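Local atomic coordinates of putative acyl-CoA thioester hydrolase YbhC (Escherichia coli K-12, PDB entry 3GRH), a protein that is a putative thioesterase of the outer membrane, related to pectinesterases but neither binding pectin nor showing pectinesterase activity. Residues F77-A82 with I110-G115. Sequence-based numbering, arbitrary orientation.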
loop_
_atom_site.group_PDB
_atom_site.type_symbol
_atom_site.label_atom_id
_atom_site.label_comp_id
_atom_site.label_asym_id
_atom_site.label_seq_id
_atom_site.Cartn_x
_atom_site.Cartn_y
_atom_site.Cartn_z
ATOM N N PHE A 77 15.350 -1.508 21.280
ATOM C CA PHE A 77 14.251 -2.091 22.029
ATOM C C PHE A 77 13.938 -3.469 21.490
ATOM O O PHE A 77 14.180 -3.778 20.327
ATOM C CB PHE A 77 13.008 -1.232 21.883
ATOM C CG PHE A 77 13.213 0.175 22.312
ATOM C CD1 PHE A 77 13.174 0.484 23.653
ATOM C CD2 PHE A 77 13.542 1.162 21.409
ATOM C CE1 PHE A 77 13.420 1.791 24.109
ATOM C CE2 PHE A 77 13.762 2.452 21.840
ATOM C CZ PHE A 77 13.703 2.769 23.178
ATOM N N VAL A 78 13.483 -4.330 22.419
ATOM C CA VAL A 78 13.071 -5.675 22.078
ATOM C C VAL A 78 11.686 -5.992 22.608
ATOM O O VAL A 78 11.489 -5.936 23.820
ATOM C CB VAL A 78 14.002 -6.739 22.611
ATOM C CG1 VAL A 78 13.534 -8.078 22.092
ATOM C CG2 VAL A 78 15.450 -6.471 22.146
ATOM N N VAL A 79 10.771 -6.410 21.731
ATOM C CA VAL A 79 9.415 -6.738 22.117
ATOM C C VAL A 79 9.316 -8.234 22.104
ATOM O O VAL A 79 9.783 -8.906 21.157
ATOM C CB VAL A 79 8.400 -6.118 21.142
ATOM C CG1 VAL A 79 7.024 -6.485 21.567
ATOM C CG2 VAL A 79 8.520 -4.598 21.033
ATOM N N GLY A 80 8.726 -8.804 23.155
ATOM C CA GLY A 80 8.684 -10.225 23.275
ATOM C C GLY A 80 7.803 -10.620 24.414
ATOM O O GLY A 80 7.220 -9.773 25.085
ATOM N N PRO A 81 7.783 -11.922 24.714
ATOM C CA PRO A 81 7.000 -12.424 25.831
ATOM C C PRO A 81 7.607 -11.970 27.132
ATOM O O PRO A 81 8.833 -11.902 27.268
ATOM C CB PRO A 81 7.110 -13.935 25.699
ATOM C CG PRO A 81 8.123 -14.212 24.656
ATOM C CD PRO A 81 8.566 -12.968 24.030
ATOM N N ALA A 82 6.749 -11.708 28.109
ATOM C CA ALA A 82 7.202 -11.309 29.430
ATOM C C ALA A 82 8.131 -12.345 30.100
ATOM O O ALA A 82 7.870 -13.557 30.104
ATOM C CB ALA A 82 6.020 -11.012 30.293
ATOM N N ILE A 110 13.656 -1.422 16.652
ATOM C CA ILE A 110 12.826 -2.187 17.549
ATOM C C ILE A 110 12.730 -3.574 16.980
ATOM O O ILE A 110 12.193 -3.785 15.904
ATOM C CB ILE A 110 11.419 -1.590 17.693
ATOM C CG1 ILE A 110 11.508 -0.198 18.238
ATOM C CG2 ILE A 110 10.564 -2.501 18.641
ATOM C CD1 ILE A 110 10.193 0.644 18.118
ATOM N N ALA A 111 13.308 -4.532 17.676
ATOM C CA ALA A 111 13.229 -5.962 17.277
ATOM C C ALA A 111 12.001 -6.561 17.882
ATOM O O ALA A 111 11.703 -6.255 19.036
ATOM C CB ALA A 111 14.491 -6.731 17.731
ATOM N N VAL A 112 11.300 -7.407 17.139
ATOM C CA VAL A 112 10.107 -8.076 17.648
ATOM C C VAL A 112 10.328 -9.608 17.546
ATOM O O VAL A 112 10.607 -10.149 16.490
ATOM C CB VAL A 112 8.836 -7.673 16.879
ATOM C CG1 VAL A 112 7.666 -8.336 17.612
ATOM C CG2 VAL A 112 8.622 -6.160 16.825
ATOM N N MET A 113 10.257 -10.281 18.699
ATOM C CA MET A 113 10.464 -11.705 18.798
ATOM C C MET A 113 9.259 -12.439 18.247
ATOM O O MET A 113 8.150 -11.939 18.251
ATOM C CB MET A 113 10.670 -12.121 20.254
ATOM C CG MET A 113 11.964 -11.629 20.784
ATOM S SD MET A 113 12.326 -12.230 22.393
ATOM C CE MET A 113 12.464 -14.011 22.138
ATOM N N PRO A 114 9.474 -13.655 17.758
ATOM C CA PRO A 114 8.357 -14.454 17.278
ATOM C C PRO A 114 7.199 -14.508 18.286
ATOM O O PRO A 114 7.417 -14.661 19.493
ATOM C CB PRO A 114 9.002 -15.826 17.070
ATOM C CG PRO A 114 10.398 -15.491 16.711
ATOM C CD PRO A 114 10.775 -14.322 17.557
ATOM N N GLY A 115 6.001 -14.326 17.783
ATOM C CA GLY A 115 4.782 -14.343 18.581
ATOM C C GLY A 115 3.648 -13.671 17.871
ATOM O O GLY A 115 3.796 -13.243 16.739
#
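The Phe77 ring meets Ile110 obliquely through CD2, 4.0 Å from Ile110 CG1, while Ala98 and Ala99 of helix 92-100 also touch this side chain. The Pro81 ring offers its CD carbon to Met113 SD at 4.2 Å, the two side chains at about a right angle. Ile110 serves two neighbours because it is beta-branched: CG1, anti to the carbonyl carbon (chi1 -60°), reaches the phenylalanine, and CG2 meets Val79 CG2 at 3.8 Å. Cutting Ile110 back to alanine is likely to open a gap under helix 92-100, leaving Phe77 and Val79 without these partners. Small Ala95 touches both Val79 and Ile110, consistent with close helix packing. Val78 and Ala111 take the other face; past the strand end, Met113 CG lies 4.1 Å from Val78 CG1. Three backbone bonds, each 2.9 Å, join the segments in parallel: Ala111 N to Phe77 O, Val79 N to Ala111 O and, one residue beyond strand 110-112, Met113 N to Val79 O, straightest at 175°. Proline, lacking an N-H, suits position 81, beyond strand 77-79. That strand, an outermost one within this chain, and helix 92-100 cap the N-terminal end of the right-handed parallel beta-helix characteristic of the pectinesterase family.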